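Local coordinates for protein ECF RNA polymerase sigma factor SigD (Mycobacterium tuberculosis, PDB 3VFZ) that serves as an ECF sigma factor, probably directing RNA polymerase to specific promoters, with this C-terminal domain binding the -35 element, at residues E38-R43 with R70-L75; E52-V57 with G62-A67. All coordinates share one frame; numbering follows the deposited sequence.

Interaction 1. Residues E38-R43 with R70-L75; sequences EILILR and RALQRL
Leu40 meets Ala71, Leu72 and Leu75 through aliphatic carbon alone, with no flat group among the four; the contact is carried mostly by methyl groups. Leu40, on helix 34-46, supplies the branch that does the work. With CG beside the backbone N and anti to the carbonyl carbon (chi1 -69°), its two methyls fork toward helix 61-80. CD1 is the busier prong. It meets CD1 of Leu75 tip to tip at 3.5 Å, closer than usual for two methyl carbons, and also lies 3.9 Å from CB of Ala71. The other prong, CD2, touches CD2 of Leu72 at 4.2 Å, a looser brush at the more exposed margin.

Residue size follows position. Ala71 sits directly across from Leu40, with CA atoms 8.0 Å apart, and its single methyl lets the branched end of Leu40 come in over it. Leu72 and Leu75 need longer arms, because they reach the same side chain from neighbouring positions along the helix. The fit is local: the axes of 38-43 and 70-75 approach to 11.2 Å, their directions 100° apart, so side chains from both helices are needed to bridge the gap, Leu40 from one and chiefly Ala71 and Leu75 from the other. Leu32, in the loop before helix 34-46, packs on Leu40 as well, while Gln36 one turn earlier touches Ala71. The contact sets the long C-terminal helix 61-80 across helix 34-46 within the all-helical region 4 domain, which carries the helix-turn-helix of sigma-70 factors.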
ATOM      1  N   GLU A  38       3.312  -2.851  -2.617  1.00 27.98           N
ATOM      2  CA  GLU A  38       2.688  -4.015  -3.194  1.00 26.05           C
ATOM      3  C   GLU A  38       1.258  -4.171  -2.691  1.00 26.45           C
ATOM      4  O   GLU A  38       0.330  -4.401  -3.466  1.00 23.56           O
ATOM      5  CB  GLU A  38       3.529  -5.234  -2.810  1.00 29.43           C
ATOM      6  CG  GLU A  38       2.881  -6.550  -3.065  1.00 33.21           C
ATOM      7  CD  GLU A  38       3.788  -7.686  -2.649  1.00 43.04           C
ATOM      8  OE1 GLU A  38       4.359  -7.620  -1.532  1.00 36.96           O
ATOM      9  OE2 GLU A  38       3.941  -8.627  -3.448  1.00 46.36           O
ATOM     10  N   ILE A  39       1.075  -4.032  -1.381  1.00 25.83           N
ATOM     11  CA  ILE A  39      -0.258  -4.153  -0.780  1.00 23.46           C
ATOM     12  C   ILE A  39      -1.226  -3.091  -1.303  1.00 25.85           C
ATOM     13  O   ILE A  39      -2.361  -3.399  -1.678  1.00 22.34           O
ATOM     14  CB  ILE A  39      -0.175  -4.134   0.781  1.00 24.52           C
ATOM     15  CG1 ILE A  39       0.300  -5.502   1.259  1.00 27.00           C
ATOM     16  CG2 ILE A  39      -1.513  -3.792   1.396  1.00 25.29           C
ATOM     17  CD1 ILE A  39       0.736  -5.520   2.727  1.00 34.67           C
ATOM     18  N   LEU A  40      -0.789  -1.837  -1.335  1.00 24.01           N
ATOM     19  CA  LEU A  40      -1.673  -0.763  -1.799  1.00 20.80           C
ATOM     20  C   LEU A  40      -2.053  -0.946  -3.261  1.00 19.84           C
ATOM     21  O   LEU A  40      -3.211  -0.752  -3.626  1.00 25.18           O
ATOM     22  CB  LEU A  40      -1.045   0.616  -1.593  1.00 21.41           C
ATOM     23  CG  LEU A  40      -0.881   1.091  -0.146  1.00 26.11           C
ATOM     24  CD1 LEU A  40      -0.508   2.581  -0.112  1.00 28.65           C
ATOM     25  CD2 LEU A  40      -2.183   0.866   0.622  1.00 32.20           C
ATOM     26  N   ILE A  41      -1.085  -1.314  -4.100  1.00 21.21           N
ATOM     27  CA  ILE A  41      -1.400  -1.557  -5.511  1.00 22.41           C
ATOM     28  C   ILE A  41      -2.434  -2.681  -5.661  1.00 21.67           C
ATOM     29  O   ILE A  41      -3.423  -2.535  -6.392  1.00 23.94           O
ATOM     30  CB  ILE A  41      -0.151  -1.832  -6.345  1.00 23.28           C
ATOM     31  CG1 ILE A  41       0.767  -0.607  -6.362  1.00 23.85           C
ATOM     32  CG2 ILE A  41      -0.526  -2.215  -7.768  1.00 32.03           C
ATOM     33  CD1 ILE A  41       2.146  -0.919  -6.992  1.00 24.83           C
ATOM     34  N   LEU A  42      -2.208  -3.793  -4.964  1.00 22.55           N
ATOM     35  CA  LEU A  42      -3.130  -4.938  -4.984  1.00 23.80           C
ATOM     36  C   LEU A  42      -4.545  -4.614  -4.473  1.00 26.11           C
ATOM     37  O   LEU A  42      -5.550  -4.974  -5.118  1.00 29.32           O
ATOM     38  CB  LEU A  42      -2.526  -6.118  -4.214  1.00 23.69           C
ATOM     39  CG  LEU A  42      -1.330  -6.814  -4.898  1.00 30.85           C
ATOM     40  CD1 LEU A  42      -0.803  -7.977  -4.043  1.00 28.47           C
ATOM     41  CD2 LEU A  42      -1.695  -7.324  -6.305  1.00 24.60           C
ATOM     42  N   ARG A  43      -4.629  -3.933  -3.330  1.00 23.98           N
ATOM     43  CA  ARG A  43      -5.919  -3.603  -2.731  1.00 22.38           C
ATOM     44  C   ARG A  43      -6.666  -2.543  -3.529  1.00 24.28           C
ATOM     45  O   ARG A  43      -7.878  -2.631  -3.697  1.00 27.61           O
ATOM     46  CB  ARG A  43      -5.744  -3.060  -1.303  1.00 22.48           C
ATOM     47  CG  ARG A  43      -5.236  -4.063  -0.303  1.00 25.63           C
ATOM     48  CD  ARG A  43      -6.363  -4.989   0.151  1.00 33.86           C
ATOM     49  NE  ARG A  43      -7.272  -4.345   1.104  1.00 38.07           N
ATOM     50  CZ  ARG A  43      -8.544  -4.035   0.853  1.00 42.61           C
ATOM     51  NH1 ARG A  43      -9.087  -4.295  -0.336  1.00 31.84           N
ATOM     52  NH2 ARG A  43      -9.278  -3.456   1.795  1.00 41.08           N
ATOM     53  N   ARG A  70      -0.016   1.617   8.337  1.00 26.60           N
ATOM     54  CA  ARG A  70       1.300   2.254   8.321  1.00 28.52           C
ATOM     55  C   ARG A  70       1.525   3.012   7.010  1.00 35.06           C
ATOM     56  O   ARG A  70       2.083   4.113   7.000  1.00 29.19           O
ATOM     57  CB  ARG A  70       2.400   1.216   8.523  1.00 29.50           C
ATOM     58  CG  ARG A  70       2.317   0.536   9.892  1.00 42.01           C
ATOM     59  CD  ARG A  70       3.621  -0.097  10.304  1.00 61.22           C
ATOM     60  NE  ARG A  70       3.480  -0.878  11.537  1.00 81.73           N
ATOM     61  CZ  ARG A  70       3.135  -0.372  12.720  1.00 90.57           C
ATOM     62  NH1 ARG A  70       2.880   0.923  12.852  1.00 91.93           N
ATOM     63  NH2 ARG A  70       3.040  -1.170  13.777  1.00 92.02           N
ATOM     64  N   ALA A  71       1.092   2.415   5.906  1.00 30.19           N
ATOM     65  CA  ALA A  71       1.247   3.052   4.595  1.00 33.72           C
ATOM     66  C   ALA A  71       0.463   4.352   4.463  1.00 31.03           C
ATOM     67  O   ALA A  71       0.992   5.356   3.998  1.00 28.49           O
ATOM     68  CB  ALA A  71       0.853   2.093   3.476  1.00 27.88           C
ATOM     69  N   LEU A  72      -0.811   4.335   4.832  1.00 28.12           N
ATOM     70  CA  LEU A  72      -1.621   5.538   4.661  1.00 30.84           C
ATOM     71  C   LEU A  72      -1.087   6.683   5.517  1.00 29.19           C
ATOM     72  O   LEU A  72      -1.159   7.853   5.126  1.00 28.87           O
ATOM     73  CB  LEU A  72      -3.086   5.266   4.981  1.00 33.44           C
ATOM     74  CG  LEU A  72      -3.772   4.252   4.069  1.00 39.68           C
ATOM     75  CD1 LEU A  72      -5.269   4.418   4.149  1.00 42.72           C
ATOM     76  CD2 LEU A  72      -3.300   4.409   2.637  1.00 43.07           C
ATOM     77  N   GLN A  73      -0.546   6.339   6.680  1.00 26.21           N
ATOM     78  CA  GLN A  73       0.004   7.349   7.571  1.00 31.16           C
ATOM     79  C   GLN A  73       1.249   8.009   6.971  1.00 31.78           C
ATOM     80  O   GLN A  73       1.390   9.234   7.032  1.00 32.82           O
ATOM     81  CB  GLN A  73       0.312   6.763   8.953  1.00 41.63           C
ATOM     82  CG  GLN A  73       0.803   7.795   9.955  1.00 48.42           C
ATOM     83  CD  GLN A  73      -0.220   8.893  10.192  1.00 56.28           C
ATOM     84  OE1 GLN A  73      -0.007  10.052   9.826  1.00 58.84           O
ATOM     85  NE2 GLN A  73      -1.341   8.528  10.798  1.00 60.09           N
ATOM     86  N   ARG A  74       2.146   7.206   6.400  1.00 29.28           N
ATOM     87  CA  ARG A  74       3.337   7.739   5.737  1.00 30.35           C
ATOM     88  C   ARG A  74       2.924   8.587   4.538  1.00 29.85           C
ATOM     89  O   ARG A  74       3.452   9.675   4.325  1.00 32.97           O
ATOM     90  CB  ARG A  74       4.278   6.614   5.263  1.00 31.52           C
ATOM     91  CG  ARG A  74       5.050   5.894   6.355  1.00 55.04           C
ATOM     92  CD  ARG A  74       5.778   4.676   5.757  1.00 70.86           C
ATOM     93  NE  ARG A  74       7.215   4.646   6.039  1.00 79.25           N
ATOM     94  CZ  ARG A  74       8.107   5.501   5.540  1.00 84.19           C
ATOM     95  NH1 ARG A  74       7.721   6.490   4.742  1.00 82.94           N
ATOM     96  NH2 ARG A  74       9.391   5.379   5.855  1.00 87.80           N
ATOM     97  N   LEU A  75       1.970   8.090   3.759  1.00 27.65           N
ATOM     98  CA  LEU A  75       1.485   8.846   2.615  1.00 24.14           C
ATOM     99  C   LEU A  75       0.851  10.150   3.061  1.00 34.41           C
ATOM    100  O   LEU A  75       1.116  11.200   2.481  1.00 30.29           O
ATOM    101  CB  LEU A  75       0.469   8.037   1.814  1.00 23.01           C
ATOM    102  CG  LEU A  75       1.096   6.791   1.176  1.00 28.56           C
ATOM    103  CD1 LEU A  75       0.017   5.966   0.531  1.00 28.21           C
ATOM    104  CD2 LEU A  75       2.139   7.220   0.154  1.00 31.76           C
TER

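Interaction 2. Residues E52-V57 with G62-A67; sequences ETAAAV and GAVRVA
Thr53 holds its hydroxyl turned back on its own helix, with OG1 hydrogen-bonded to the backbone O of Ser49, and offers its methyl to Val64 on the next helix. Both segments belong to the predicted helix-turn-helix motif of region 4, in which helix 50-57 is followed by a short turn and then by helix 61-80, whose beginning would act as the recognition helix, as in related sigma factors. The threonine suits this place because it has one polar and one apolar branch. At chi1 -69° OG1 stands beside the backbone N, where it can reach the carbonyl one turn back, while CG2 is anti to the N and projects toward the partner helix. The hydroxyl is thus satisfied although the residue is buried.

Val64 is the wedge from the other side, and the first turns of its helix are brought close enough for it to touch two successive residues. Its CG1 is anti to the backbone N (chi1 166°), and the Thr53 methyl sits against both branches of the valine: CG2 of Thr53 is 4.0 Å from CG1 and equally far from CG2 of Val64. The two side chains cross obliquely. Ala54 has just a methyl, which allows a close approach: its CA is 6.1 Å from that of Val64.

At the helix starts, Ser49 OG bonds to the backbone N of Glu52, and Thr60 OG1 to that of Ala63. Helix 34-46 borders the motif, with Arg43 packing on Thr53. At the heart of the contact, CG2 of Val64 sits 3.7 Å from both CA and CB of Ala54.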
ATOM      1  N   GLU A  52      -7.540 -11.755   0.035  1.00 43.26           N
ATOM      2  CA  GLU A  52      -6.912 -12.164  -1.215  1.00 45.33           C
ATOM      3  C   GLU A  52      -5.495 -11.615  -1.312  1.00 44.24           C
ATOM      4  O   GLU A  52      -4.588 -12.280  -1.823  1.00 34.16           O
ATOM      5  CB  GLU A  52      -7.753 -11.700  -2.409  1.00 56.23           C
ATOM      6  CG  GLU A  52      -9.132 -12.352  -2.475  1.00 61.49           C
ATOM      7  CD  GLU A  52      -9.980 -11.819  -3.610  1.00 60.63           C
ATOM      8  OE1 GLU A  52     -10.047 -10.582  -3.771  1.00 57.44           O
ATOM      9  OE2 GLU A  52     -10.574 -12.637  -4.345  1.00 63.62           O
ATOM     10  N   THR A  53      -5.307 -10.399  -0.803  1.00 35.17           N
ATOM     11  CA  THR A  53      -3.996  -9.768  -0.791  1.00 29.21           C
ATOM     12  C   THR A  53      -3.034 -10.539   0.109  1.00 30.50           C
ATOM     13  O   THR A  53      -1.902 -10.828  -0.282  1.00 35.39           O
ATOM     14  CB  THR A  53      -4.095  -8.309  -0.315  1.00 32.03           C
ATOM     15  OG1 THR A  53      -4.781  -7.542  -1.310  1.00 32.61           O
ATOM     16  CG2 THR A  53      -2.721  -7.720  -0.111  1.00 32.09           C
ATOM     17  N   ALA A  54      -3.486 -10.877   1.312  1.00 30.10           N
ATOM     18  CA  ALA A  54      -2.668 -11.662   2.230  1.00 34.92           C
ATOM     19  C   ALA A  54      -2.277 -13.000   1.596  1.00 44.56           C
ATOM     20  O   ALA A  54      -1.133 -13.443   1.718  1.00 39.26           O
ATOM     21  CB  ALA A  54      -3.400 -11.891   3.550  1.00 33.30           C
ATOM     22  N   ALA A  55      -3.226 -13.644   0.927  1.00 49.84           N
ATOM     23  CA  ALA A  55      -2.923 -14.891   0.218  1.00 50.14           C
ATOM     24  C   ALA A  55      -1.906 -14.628  -0.888  1.00 51.18           C
ATOM     25  O   ALA A  55      -0.967 -15.397  -1.076  1.00 47.84           O
ATOM     26  CB  ALA A  55      -4.188 -15.502  -0.356  1.00 44.47           C
ATOM     27  N   ALA A  56      -2.081 -13.526  -1.612  1.00 45.58           N
ATOM     28  CA  ALA A  56      -1.209 -13.237  -2.746  1.00 46.68           C
ATOM     29  C   ALA A  56       0.238 -13.007  -2.314  1.00 52.13           C
ATOM     30  O   ALA A  56       1.175 -13.453  -2.974  1.00 53.87           O
ATOM     31  CB  ALA A  56      -1.728 -12.042  -3.541  1.00 44.29           C
ATOM     32  N   VAL A  57       0.417 -12.320  -1.196  1.00 47.74           N
ATOM     33  CA  VAL A  57       1.744 -11.892  -0.784  1.00 42.92           C
ATOM     34  C   VAL A  57       2.342 -12.724   0.355  1.00 51.83           C
ATOM     35  O   VAL A  57       3.419 -12.407   0.855  1.00 57.01           O
ATOM     36  CB  VAL A  57       1.727 -10.419  -0.369  1.00 37.58           C
ATOM     37  CG1 VAL A  57       1.102  -9.568  -1.477  1.00 41.02           C
ATOM     38  CG2 VAL A  57       0.974 -10.253   0.930  1.00 36.11           C
ATOM     39  N   GLY A  62      -4.385  -9.817   9.121  1.00 41.90           N
ATOM     40  CA  GLY A  62      -3.997  -8.880  10.162  1.00 43.28           C
ATOM     41  C   GLY A  62      -2.751  -8.102   9.791  1.00 38.34           C
ATOM     42  O   GLY A  62      -2.694  -6.893   9.990  1.00 35.93           O
ATOM     43  N   ALA A  63      -1.748  -8.786   9.246  1.00 32.78           N
ATOM     44  CA  ALA A  63      -0.527  -8.106   8.829  1.00 34.56           C
ATOM     45  C   ALA A  63      -0.815  -7.131   7.676  1.00 32.51           C
ATOM     46  O   ALA A  63      -0.261  -6.040   7.625  1.00 32.01           O
ATOM     47  CB  ALA A  63       0.542  -9.118   8.428  1.00 41.84           C
ATOM     48  N   VAL A  64      -1.691  -7.524   6.761  1.00 29.70           N
ATOM     49  CA  VAL A  64      -2.050  -6.651   5.640  1.00 28.19           C
ATOM     50  C   VAL A  64      -2.767  -5.399   6.162  1.00 27.61           C
ATOM     51  O   VAL A  64      -2.458  -4.290   5.750  1.00 30.53           O
ATOM     52  CB  VAL A  64      -2.906  -7.392   4.591  1.00 31.53           C
ATOM     53  CG1 VAL A  64      -3.551  -6.397   3.620  1.00 36.69           C
ATOM     54  CG2 VAL A  64      -2.053  -8.414   3.819  1.00 31.05           C
ATOM     55  N   ARG A  65      -3.698  -5.571   7.099  1.00 29.94           N
ATOM     56  CA  ARG A  65      -4.360  -4.419   7.709  1.00 31.35           C
ATOM     57  C   ARG A  65      -3.375  -3.457   8.387  1.00 30.69           C
ATOM     58  O   ARG A  65      -3.482  -2.246   8.235  1.00 30.69           O
ATOM     59  CB  ARG A  65      -5.414  -4.864   8.723  1.00 36.19           C
ATOM     60  CG  ARG A  65      -6.708  -5.387   8.124  1.00 40.81           C
ATOM     61  CD  ARG A  65      -7.721  -5.689   9.247  1.00 47.94           C
ATOM     62  NE  ARG A  65      -8.516  -6.875   8.951  1.00 65.94           N
ATOM     63  CZ  ARG A  65      -8.394  -8.037   9.583  1.00 74.28           C
ATOM     64  NH1 ARG A  65      -7.521  -8.175  10.572  1.00 74.73           N
ATOM     65  NH2 ARG A  65      -9.158  -9.063   9.234  1.00 78.77           N
ATOM     66  N   VAL A  66      -2.425  -3.996   9.144  1.00 29.61           N
ATOM     67  CA  VAL A  66      -1.418  -3.159   9.803  1.00 27.53           C
ATOM     68  C   VAL A  66      -0.545  -2.409   8.813  1.00 25.90           C
ATOM     69  O   VAL A  66      -0.295  -1.215   8.973  1.00 28.01           O
ATOM     70  CB  VAL A  66      -0.503  -4.002  10.710  1.00 37.18           C
ATOM     71  CG1 VAL A  66       0.632  -3.152  11.257  1.00 42.72           C
ATOM     72  CG2 VAL A  66      -1.312  -4.604  11.831  1.00 36.62           C
ATOM     73  N   ALA A  67      -0.076  -3.120   7.789  1.00 26.37           N
ATOM     74  CA  ALA A  67       0.705  -2.502   6.725  1.00 25.02           C
ATOM     75  C   ALA A  67      -0.075  -1.391   6.018  1.00 24.73           C
ATOM     76  O   ALA A  67       0.502  -0.388   5.612  1.00 27.93           O
ATOM     77  CB  ALA A  67       1.132  -3.574   5.705  1.00 30.16           C
TER

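From the N terminus, helix 21-29 leads by a short loop into helix 34-46, which supplies the first half of interaction 1. The chain then turns into helix 50-57, and interaction 2 closes a tight loop with the start of helix 61-80. Further along that same helix, 70-75 returns to 38-43, so the wider loop of interaction 1 encloses the smaller one. The long helix is thereby held at two places, with the contact centres about 11 Å apart. Helix 34-46 also bridges them: Ile39 packs on Ala67, Leu42 and Glu38 on Val57, tying the helix-turn-helix unit to the rest of the domain.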